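Local coordinates for 11R-lipoxygenase (Gersemia fruticosa, PDB 3VF1), which probably inserts molecular oxygen into polyunsaturated fatty acids as a calcium-regulated dioxygenase with a non-heme iron, at residues Pro281-Asn284 / Glu285-Glu288; Ser360-Pro364 / Leu365-Glu369; Asn525-Gln528 / Asp529-Arg532. All coordinates share one frame; numbering follows the deposited sequence.

Contact 1. Residues Pro281-Asn284 / Glu285-Glu288; sequences PVKN and EMVE
The short helical turn 284-287 is entered where Lys283 O takes Met286 N at 2.9 Å, the chain passing from an extended approach into two successive bonds that each close over three residues. The second runs from Val287 N to Asn284 O at 3.1 Å. Asn284 O also takes a weak further bond from Glu288 N, at 2.8 Å but poorly aimed.

The side chain of Asn284 spans the turn. Its CG lies anti to the backbone N (chi1 -178°), which carries the amide across the Glu288 side chain one turn on. There ND2 makes a weak bond of 3.3 Å to Glu288 OE2, amide and carboxylate planes standing 79° apart, while OD1 takes its stronger partner, the backbone N of Leu297. Asparagine suits the place because one small group offers both a donor and an acceptor. With only a methyl group at Asn284, as in alanine, the N-H of Leu297 would probably lose its acceptor and the Glu288 carboxylate its weak tether.

Met286 folds back beside Lys283, both side chains pointing the same way. Its extended chain brings SD 3.5 Å from Lys283 N, a weak but nearly straight N-H to sulfur bond (170°), and sets CE 4.0 Å from Lys283 CG. The flexible thioether can thus be both apolar filler and soft acceptor. Val282 CG1 meets Val287 CG1 at 4.1 Å, the two branched side chains crossing at about a right angle.

These apolar groups settle onto the antiparallel sheet: Pro281, Val282 and Met286 rest on Ile361 of its outermost strand 361-362, Val282 also reaches Ala348 on the adjoining strand 344-350, and Val287 touches Thr363.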
ATOM      1  N   PRO A 281      30.566  19.717   4.862  1.00 32.53           N
ATOM      2  CA  PRO A 281      31.142  20.974   5.355  1.00 34.97           C
ATOM      3  C   PRO A 281      30.561  22.225   4.694  1.00 33.80           C
ATOM      4  O   PRO A 281      31.272  22.927   3.975  1.00 37.73           O
ATOM      5  CB  PRO A 281      32.625  20.825   5.007  1.00 35.26           C
ATOM      6  CG  PRO A 281      32.627  19.982   3.781  1.00 32.54           C
ATOM      7  CD  PRO A 281      31.485  19.014   3.948  1.00 35.30           C
ATOM      8  N   VAL A 282      29.285  22.500   4.944  1.00 31.08           N
ATOM      9  CA  VAL A 282      28.650  23.708   4.433  1.00 30.46           C
ATOM     10  C   VAL A 282      29.054  24.906   5.281  1.00 32.10           C
ATOM     11  O   VAL A 282      28.817  24.931   6.486  1.00 37.07           O
ATOM     12  CB  VAL A 282      27.114  23.587   4.443  1.00 30.37           C
ATOM     13  CG1 VAL A 282      26.470  24.912   4.053  1.00 30.85           C
ATOM     14  CG2 VAL A 282      26.659  22.473   3.510  1.00 30.37           C
ATOM     15  N   LYS A 283      29.665  25.899   4.645  1.00 33.40           N
ATOM     16  CA  LYS A 283      30.113  27.095   5.348  1.00 36.66           C
ATOM     17  C   LYS A 283      29.125  28.238   5.160  1.00 35.57           C
ATOM     18  O   LYS A 283      28.462  28.340   4.128  1.00 35.28           O
ATOM     19  CB  LYS A 283      31.507  27.510   4.866  1.00 39.10           C
ATOM     20  CG  LYS A 283      32.554  26.414   5.000  1.00 37.74           C
ATOM     21  CD  LYS A 283      32.595  25.863   6.417  1.00 39.28           C
ATOM     22  CE  LYS A 283      33.575  24.711   6.546  1.00 47.02           C
ATOM     23  NZ  LYS A 283      33.541  24.115   7.912  1.00 51.00           N
ATOM     24  N   ASN A 284      29.037  29.096   6.170  1.00 35.48           N
ATOM     25  CA  ASN A 284      28.098  30.208   6.162  1.00 35.45           C
ATOM     26  C   ASN A 284      28.236  31.078   4.917  1.00 36.20           C
ATOM     27  O   ASN A 284      27.239  31.548   4.369  1.00 36.61           O
ATOM     28  CB  ASN A 284      28.288  31.056   7.423  1.00 35.19           C
ATOM     29  CG  ASN A 284      27.302  32.203   7.511  1.00 41.69           C
ATOM     30  OD1 ASN A 284      26.104  31.994   7.694  1.00 39.54           O
ATOM     31  ND2 ASN A 284      27.807  33.427   7.397  1.00 44.31           N
ATOM     32  N   GLU A 285      29.472  31.284   4.470  1.00 37.22           N
ATOM     33  CA  GLU A 285      29.733  32.129   3.305  1.00 42.74           C
ATOM     34  C   GLU A 285      28.965  31.631   2.085  1.00 36.89           C
ATOM     35  O   GLU A 285      28.565  32.416   1.229  1.00 35.49           O
ATOM     36  CB  GLU A 285      31.240  32.188   3.005  1.00 43.11           C
ATOM     37  CG  GLU A 285      31.700  31.440   1.742  1.00 53.56           C
ATOM     38  CD  GLU A 285      32.723  30.348   2.033  1.00 60.11           C
ATOM     39  OE1 GLU A 285      33.310  30.352   3.136  1.00 60.41           O
ATOM     40  OE2 GLU A 285      32.938  29.482   1.155  1.00 55.93           O
ATOM     41  N   MET A 286      28.760  30.321   2.016  1.00 35.17           N
ATOM     42  CA  MET A 286      28.142  29.706   0.852  1.00 35.34           C
ATOM     43  C   MET A 286      26.646  30.001   0.776  1.00 33.24           C
ATOM     44  O   MET A 286      26.084  30.077  -0.308  1.00 33.81           O
ATOM     45  CB  MET A 286      28.354  28.190   0.879  1.00 35.21           C
ATOM     46  CG  MET A 286      29.809  27.754   0.933  1.00 37.68           C
ATOM     47  SD  MET A 286      29.967  25.981   1.208  1.00 37.16           S
ATOM     48  CE  MET A 286      31.740  25.766   1.097  1.00 40.44           C
ATOM     49  N   VAL A 287      26.005  30.186   1.925  1.00 32.31           N
ATOM     50  CA  VAL A 287      24.544  30.213   1.969  1.00 29.59           C
ATOM     51  C   VAL A 287      23.954  31.402   2.723  1.00 28.64           C
ATOM     52  O   VAL A 287      22.737  31.508   2.851  1.00 30.39           O
ATOM     53  CB  VAL A 287      24.008  28.932   2.637  1.00 28.05           C
ATOM     54  CG1 VAL A 287      24.419  27.702   1.838  1.00 27.61           C
ATOM     55  CG2 VAL A 287      24.514  28.833   4.068  1.00 29.09           C
ATOM     56  N   GLU A 288      24.805  32.298   3.211  1.00 30.51           N
ATOM     57  CA  GLU A 288      24.351  33.354   4.111  1.00 30.86           C
ATOM     58  C   GLU A 288      23.292  34.269   3.493  1.00 30.86           C
ATOM     59  O   GLU A 288      22.311  34.611   4.151  1.00 32.09           O
ATOM     60  CB  GLU A 288      25.532  34.192   4.601  1.00 37.91           C
ATOM     61  CG  GLU A 288      25.146  35.200   5.673  1.00 47.04           C
ATOM     62  CD  GLU A 288      26.293  36.108   6.067  1.00 63.46           C
ATOM     63  OE1 GLU A 288      27.075  36.509   5.176  1.00 66.74           O
ATOM     64  OE2 GLU A 288      26.413  36.418   7.273  1.00 69.47           O
TER

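Contact 2. Residues Ser360-Pro364 / Leu365-Glu369; sequences SIWTP and LKDTE
Thr363 O closes the turn that links edge strand 361-362 to the long helix 369-410, accepting Asp367 N at 2.8 Å, nearly along the C=O axis, and more weakly Lys366 N at 3.2 Å. The first bond makes this an alpha-turn, and Pro364 and Leu365 have helical backbone angles within it. Proline suits the first of these positions, since its ring fixes phi near the value needed and its nitrogen has no hydrogen to lose.

Asp367 locks the turn from the other end. With CG beside its own backbone N and anti to the carbonyl carbon (chi1 -69°), the carboxylate swings back over the start of the turn, and OD2 receives Thr363 N at 2.8 Å from above the carboxylate plane. Thr363 and Asp367 are therefore bound twice, main chain to main chain and main chain to side chain. The price is that OD2 lies 3.0 Å from Thr363 O, acceptor against acceptor, a repulsion that the salt bridge from Lys604 to OD1 is likely to ease. The same lysine makes a cation-pi contact with Trp362, whose CE3 comes 3.4 Å from Asp367 OD1, ring and carboxylate planes 37° apart. Indole and carboxylate thus share one cation.

Thr363 divides its two branches by chemistry. OG1 bonds to Ile347 O on strand 344-350, while CG2 runs side by side with Leu365 and meets its CB at 3.5 Å. Just beyond, Thr368 is the N-cap of helix 369-410, its OG1 bonded to Asp371 N.

A single water spans the turn's carbonyls, donating to Pro364 O at 2.7 Å and to Asp367 O at 3.0 Å.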
ATOM      1  N   SER A 360      32.245  18.879  -4.696  1.00 38.67           N
ATOM      2  CA  SER A 360      32.119  20.156  -4.011  1.00 36.56           C
ATOM      3  C   SER A 360      30.699  20.378  -3.515  1.00 33.44           C
ATOM      4  O   SER A 360      29.799  19.589  -3.798  1.00 33.64           O
ATOM      5  CB  SER A 360      32.480  21.281  -4.971  1.00 37.68           C
ATOM      6  OG  SER A 360      31.562  21.307  -6.052  1.00 40.49           O
ATOM      7  N   ILE A 361      30.505  21.469  -2.781  1.00 30.85           N
ATOM      8  CA  ILE A 361      29.178  21.867  -2.337  1.00 30.26           C
ATOM      9  C   ILE A 361      28.567  22.852  -3.329  1.00 31.31           C
ATOM     10  O   ILE A 361      29.145  23.901  -3.611  1.00 31.76           O
ATOM     11  CB  ILE A 361      29.223  22.500  -0.937  1.00 31.08           C
ATOM     12  CG1 ILE A 361      29.725  21.470   0.077  1.00 28.85           C
ATOM     13  CG2 ILE A 361      27.847  23.015  -0.544  1.00 29.02           C
ATOM     14  CD1 ILE A 361      29.842  21.990   1.491  1.00 32.03           C
ATOM     15  N   TRP A 362      27.397  22.500  -3.854  1.00 31.89           N
ATOM     16  CA  TRP A 362      26.700  23.332  -4.825  1.00 29.49           C
ATOM     17  C   TRP A 362      25.712  24.242  -4.110  1.00 29.84           C
ATOM     18  O   TRP A 362      25.119  23.863  -3.106  1.00 29.01           O
ATOM     19  CB  TRP A 362      25.967  22.461  -5.844  1.00 27.28           C
ATOM     20  CG  TRP A 362      26.853  21.453  -6.501  1.00 30.81           C
ATOM     21  CD1 TRP A 362      27.201  20.226  -6.015  1.00 32.13           C
ATOM     22  CD2 TRP A 362      27.510  21.583  -7.767  1.00 32.82           C
ATOM     23  NE1 TRP A 362      28.033  19.584  -6.900  1.00 32.00           N
ATOM     24  CE2 TRP A 362      28.236  20.395  -7.985  1.00 31.17           C
ATOM     25  CE3 TRP A 362      27.552  22.586  -8.739  1.00 35.19           C
ATOM     26  CZ2 TRP A 362      28.997  20.184  -9.132  1.00 34.62           C
ATOM     27  CZ3 TRP A 362      28.308  22.374  -9.877  1.00 38.71           C
ATOM     28  CH2 TRP A 362      29.020  21.183 -10.065  1.00 38.21           C
ATOM     29  N   THR A 363      25.538  25.446  -4.642  1.00 30.37           N
ATOM     30  CA  THR A 363      24.735  26.466  -3.984  1.00 27.68           C
ATOM     31  C   THR A 363      24.277  27.509  -5.001  1.00 30.00           C
ATOM     32  O   THR A 363      25.070  27.967  -5.821  1.00 33.86           O
ATOM     33  CB  THR A 363      25.557  27.144  -2.869  1.00 30.24           C
ATOM     34  OG1 THR A 363      25.460  26.374  -1.665  1.00 36.31           O
ATOM     35  CG2 THR A 363      25.072  28.529  -2.597  1.00 28.04           C
ATOM     36  N   PRO A 364      22.991  27.892  -4.952  1.00 30.66           N
ATOM     37  CA  PRO A 364      22.449  28.834  -5.941  1.00 33.18           C
ATOM     38  C   PRO A 364      23.054  30.229  -5.815  1.00 32.06           C
ATOM     39  O   PRO A 364      22.981  31.025  -6.747  1.00 34.36           O
ATOM     40  CB  PRO A 364      20.953  28.861  -5.615  1.00 31.35           C
ATOM     41  CG  PRO A 364      20.875  28.500  -4.173  1.00 29.36           C
ATOM     42  CD  PRO A 364      21.987  27.521  -3.939  1.00 29.17           C
ATOM     43  N   LEU A 365      23.633  30.512  -4.655  1.00 31.60           N
ATOM     44  CA  LEU A 365      24.346  31.762  -4.409  1.00 32.88           C
ATOM     45  C   LEU A 365      25.713  31.828  -5.098  1.00 39.24           C
ATOM     46  O   LEU A 365      26.094  32.876  -5.621  1.00 42.65           O
ATOM     47  CB  LEU A 365      24.534  31.944  -2.903  1.00 33.47           C
ATOM     48  CG  LEU A 365      24.953  33.329  -2.415  1.00 40.55           C
ATOM     49  CD1 LEU A 365      23.835  34.333  -2.637  1.00 38.77           C
ATOM     50  CD2 LEU A 365      25.341  33.267  -0.945  1.00 36.05           C
ATOM     51  N   LYS A 366      26.441  30.714  -5.102  1.00 35.25           N
ATOM     52  CA  LYS A 366      27.827  30.701  -5.563  1.00 36.23           C
ATOM     53  C   LYS A 366      27.993  30.025  -6.922  1.00 35.84           C
ATOM     54  O   LYS A 366      29.031  30.167  -7.568  1.00 40.77           O
ATOM     55  CB  LYS A 366      28.714  29.978  -4.544  1.00 37.95           C
ATOM     56  CG  LYS A 366      28.812  30.665  -3.191  1.00 41.47           C
ATOM     57  CD  LYS A 366      29.428  32.049  -3.309  1.00 50.92           C
ATOM     58  CE  LYS A 366      29.584  32.707  -1.949  1.00 54.60           C
ATOM     59  NZ  LYS A 366      30.098  34.099  -2.063  1.00 61.82           N
ATOM     60  N   ASP A 367      26.977  29.287  -7.355  1.00 32.38           N
ATOM     61  CA  ASP A 367      27.069  28.530  -8.599  1.00 31.95           C
ATOM     62  C   ASP A 367      26.187  29.117  -9.691  1.00 31.02           C
ATOM     63  O   ASP A 367      25.274  29.897  -9.419  1.00 32.52           O
ATOM     64  CB  ASP A 367      26.693  27.068  -8.363  1.00 33.20           C
ATOM     65  CG  ASP A 367      27.720  26.331  -7.529  1.00 35.54           C
ATOM     66  OD1 ASP A 367      28.676  25.783  -8.114  1.00 37.10           O
ATOM     67  OD2 ASP A 367      27.578  26.301  -6.290  1.00 38.95           O
ATOM     68  N   THR A 368      26.466  28.728 -10.929  1.00 31.86           N
ATOM     69  CA  THR A 368      25.685  29.192 -12.065  1.00 31.70           C
ATOM     70  C   THR A 368      24.284  28.606 -11.973  1.00 33.96           C
ATOM     71  O   THR A 368      24.046  27.656 -11.225  1.00 34.64           O
ATOM     72  CB  THR A 368      26.319  28.772 -13.403  1.00 34.61           C
ATOM     73  OG1 THR A 368      26.261  27.347 -13.540  1.00 35.18           O
ATOM     74  CG2 THR A 368      27.772  29.233 -13.485  1.00 30.90           C
ATOM     75  N   GLU A 369      23.357  29.173 -12.735  1.00 31.25           N
ATOM     76  CA  GLU A 369      21.967  28.746 -12.685  1.00 28.45           C
ATOM     77  C   GLU A 369      21.797  27.343 -13.263  1.00 28.50           C
ATOM     78  O   GLU A 369      21.040  26.534 -12.729  1.00 30.98           O
ATOM     79  CB  GLU A 369      21.081  29.751 -13.422  1.00 30.21           C
ATOM     80  CG  GLU A 369      21.124  31.142 -12.809  1.00 30.12           C
ATOM     81  CD  GLU A 369      20.198  32.118 -13.499  1.00 34.92           C
ATOM     82  OE1 GLU A 369      19.522  31.718 -14.470  1.00 36.31           O
ATOM     83  OE2 GLU A 369      20.143  33.288 -13.063  1.00 36.47           O
TER
HETATM   84  O   HOH W   1      22.253  29.983  -9.110  1.00 27.44           O

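Contact 3. Residues Asn525-Gln528 / Asp529-Arg532; sequences NEIQ and DWIR
Four backbone bonds join Asn525-Gln528 to Asp529-Arg532 as the opening turns of alpha helix 525-538, each N-H reaching the carbonyl four residues back. The straightest is Ile531 N to Ile527 O, 3.0 Å with an angle of 166° at the hydrogen. Ahead of these turns Asp524 OD1 receives Ile527 N and, weakly, Glu526 N.

The apolar contacts lie on the buried face. Ile527 and Trp530 run side by side, and Ile527 CD1 touches Trp530 CE3 at 3.7 Å, obliquely to the ring. Trp530 carries its CG anti to the backbone N (chi1 -176°), which swings the large indole off the helix toward Leu564 of helix 557-579 and Leu421 of helix 416-425. Ile531 CG2 packs over the backbone 3.5 Å from Gln528 O, and the side chain also touches Phe563. Isoleucine and tryptophan fit here because this side faces other helices.

Polar groups occupy the remaining sides. Gln528 NE2 is held by two carbonyls, those of Val521 and Phe554, which ties the helix to the preceding helix 518-522 and to the loop before helix 557-579. Glu526 is paired with Arg154 of helix 148-164. Asp529 folds back so that OD2 comes 3.0 Å from Asn525 O, two acceptors facing without a shared hydrogen. Over one face of the Arg532 guanidinium sits Gln528 O, 3.2 Å from NH1 but too poorly angled to bond. Arg532 also turns toward Asp529, although the modelled distance between the charged groups is doubtful.

The positive end of the helix dipole would probably ease the negative charge of Glu526 and Asp529 in the first turns. Oily residues thus face helices 416-425 and 557-579, while charge and amide groups anchor the helix to its surroundings.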
ATOM      1  N   ASN A 525      -6.297 -17.403  22.314  1.00 41.09           N
ATOM      2  CA  ASN A 525      -5.235 -18.220  21.739  1.00 41.43           C
ATOM      3  C   ASN A 525      -5.019 -17.957  20.250  1.00 36.77           C
ATOM      4  O   ASN A 525      -3.924 -18.176  19.728  1.00 36.60           O
ATOM      5  CB  ASN A 525      -5.537 -19.702  21.964  1.00 38.82           C
ATOM      6  CG  ASN A 525      -6.849 -20.132  21.336  1.00 39.16           C
ATOM      7  OD1 ASN A 525      -7.925 -19.726  21.777  1.00 38.91           O
ATOM      8  ND2 ASN A 525      -6.768 -20.964  20.304  1.00 32.92           N
ATOM      9  N   GLU A 526      -6.057 -17.485  19.568  1.00 35.07           N
ATOM     10  CA  GLU A 526      -5.999 -17.312  18.119  1.00 37.69           C
ATOM     11  C   GLU A 526      -5.239 -16.052  17.693  1.00 36.73           C
ATOM     12  O   GLU A 526      -4.505 -16.075  16.707  1.00 37.09           O
ATOM     13  CB  GLU A 526      -7.411 -17.325  17.528  1.00 35.02           C
ATOM     14  CG  GLU A 526      -8.046 -18.706  17.547  1.00 37.00           C
ATOM     15  CD  GLU A 526      -9.496 -18.704  17.104  1.00 42.10           C
ATOM     16  OE1 GLU A 526     -10.076 -17.610  16.943  1.00 40.63           O
ATOM     17  OE2 GLU A 526     -10.058 -19.804  16.916  1.00 44.04           O
ATOM     18  N   ILE A 527      -5.410 -14.959  18.429  1.00 34.30           N
ATOM     19  CA  ILE A 527      -4.672 -13.737  18.130  1.00 32.49           C
ATOM     20  C   ILE A 527      -3.213 -13.907  18.533  1.00 36.29           C
ATOM     21  O   ILE A 527      -2.320 -13.291  17.950  1.00 35.42           O
ATOM     22  CB  ILE A 527      -5.262 -12.505  18.854  1.00 35.30           C
ATOM     23  CG1 ILE A 527      -4.838 -11.213  18.149  1.00 37.12           C
ATOM     24  CG2 ILE A 527      -4.830 -12.473  20.313  1.00 33.08           C
ATOM     25  CD1 ILE A 527      -5.440 -11.036  16.768  1.00 35.57           C
ATOM     26  N   GLN A 528      -2.976 -14.753  19.532  1.00 36.79           N
ATOM     27  CA  GLN A 528      -1.621 -15.030  19.994  1.00 36.63           C
ATOM     28  C   GLN A 528      -0.869 -15.865  18.963  1.00 37.83           C
ATOM     29  O   GLN A 528       0.341 -15.714  18.795  1.00 39.41           O
ATOM     30  CB  GLN A 528      -1.653 -15.752  21.342  1.00 36.70           C
ATOM     31  CG  GLN A 528      -2.383 -14.982  22.434  1.00 38.12           C
ATOM     32  CD  GLN A 528      -1.732 -13.650  22.751  1.00 36.84           C
ATOM     33  OE1 GLN A 528      -0.551 -13.444  22.487  1.00 37.18           O
ATOM     34  NE2 GLN A 528      -2.508 -12.735  23.320  1.00 35.61           N
ATOM     35  N   ASP A 529      -1.587 -16.748  18.275  1.00 38.58           N
ATOM     36  CA  ASP A 529      -1.006 -17.513  17.179  1.00 40.50           C
ATOM     37  C   ASP A 529      -0.673 -16.567  16.034  1.00 36.58           C
ATOM     38  O   ASP A 529       0.373 -16.683  15.397  1.00 36.43           O
ATOM     39  CB  ASP A 529      -1.981 -18.590  16.692  1.00 40.25           C
ATOM     40  CG  ASP A 529      -2.231 -19.667  17.731  1.00 45.78           C
ATOM     41  OD1 ASP A 529      -1.339 -19.900  18.574  1.00 45.55           O
ATOM     42  OD2 ASP A 529      -3.316 -20.284  17.701  1.00 41.61           O
ATOM     43  N   TRP A 530      -1.580 -15.628  15.787  1.00 34.73           N
ATOM     44  CA  TRP A 530      -1.413 -14.645  14.727  1.00 36.89           C
ATOM     45  C   TRP A 530      -0.133 -13.837  14.914  1.00 36.64           C
ATOM     46  O   TRP A 530       0.719 -13.797  14.026  1.00 34.67           O
ATOM     47  CB  TRP A 530      -2.624 -13.709  14.695  1.00 34.36           C
ATOM     48  CG  TRP A 530      -2.591 -12.715  13.580  1.00 37.02           C
ATOM     49  CD1 TRP A 530      -2.672 -12.981  12.247  1.00 37.89           C
ATOM     50  CD2 TRP A 530      -2.482 -11.291  13.700  1.00 37.06           C
ATOM     51  NE1 TRP A 530      -2.617 -11.814  11.527  1.00 36.97           N
ATOM     52  CE2 TRP A 530      -2.501 -10.761  12.397  1.00 36.69           C
ATOM     53  CE3 TRP A 530      -2.370 -10.414  14.783  1.00 37.87           C
ATOM     54  CZ2 TRP A 530      -2.408  -9.394  12.144  1.00 34.83           C
ATOM     55  CZ3 TRP A 530      -2.281  -9.057  14.531  1.00 38.17           C
ATOM     56  CH2 TRP A 530      -2.299  -8.561  13.222  1.00 35.92           C
ATOM     57  N   ILE A 531       0.008 -13.198  16.072  1.00 35.97           N
ATOM     58  CA  ILE A 531       1.148 -12.320  16.317  1.00 36.40           C
ATOM     59  C   ILE A 531       2.446 -13.108  16.470  1.00 37.09           C
ATOM     60  O   ILE A 531       3.523 -12.606  16.151  1.00 38.56           O
ATOM     61  CB  ILE A 531       0.932 -11.433  17.565  1.00 36.29           C
ATOM     62  CG1 ILE A 531       1.982 -10.320  17.618  1.00 42.08           C
ATOM     63  CG2 ILE A 531       0.980 -12.267  18.838  1.00 39.94           C
ATOM     64  CD1 ILE A 531       1.934  -9.365  16.440  1.00 35.80           C
ATOM     65  N   ARG A 532       2.346 -14.341  16.954  1.00 37.08           N
ATOM     66  CA  ARG A 532       3.523 -15.186  17.113  1.00 41.42           C
ATOM     67  C   ARG A 532       4.056 -15.635  15.753  1.00 38.58           C
ATOM     68  O   ARG A 532       5.264 -15.775  15.563  1.00 37.38           O
ATOM     69  CB  ARG A 532       3.209 -16.409  17.979  1.00 42.36           C
ATOM     70  CG  ARG A 532       4.386 -17.367  18.115  1.00 47.48           C
ATOM     71  CD  ARG A 532       4.170 -18.415  19.202  1.00 50.74           C
ATOM     72  NE  ARG A 532       3.006 -19.263  18.945  1.00 53.25           N
ATOM     73  CZ  ARG A 532       1.821 -19.138  19.542  1.00 54.02           C
ATOM     74  NH1 ARG A 532       1.606 -18.197  20.456  1.00 49.29           N
ATOM     75  NH2 ARG A 532       0.837 -19.966  19.223  1.00 51.91           N
TER

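In the fold
All three contacts are local and partly buried, yet they serve two distant regions. Contacts 1 and 2 adjoin, their centres 11 Å apart, near the periphery with two buried residues each: they touch through Met286 O against Thr363 and Leu365, and 281-288 also packs on Ile361 of edge strand 361-362. Contact 3 lies about 55 Å from contact 1, centre to centre, within a bundle of helices, with four of its eight residues buried. Chemistry follows place. Contact 1 combines tight turn bonds with a sulfur and an amide, contact 2 relies on an aspartate, a lysine and a water, and contact 3 on regular helix bonds with apolar residues turned inward.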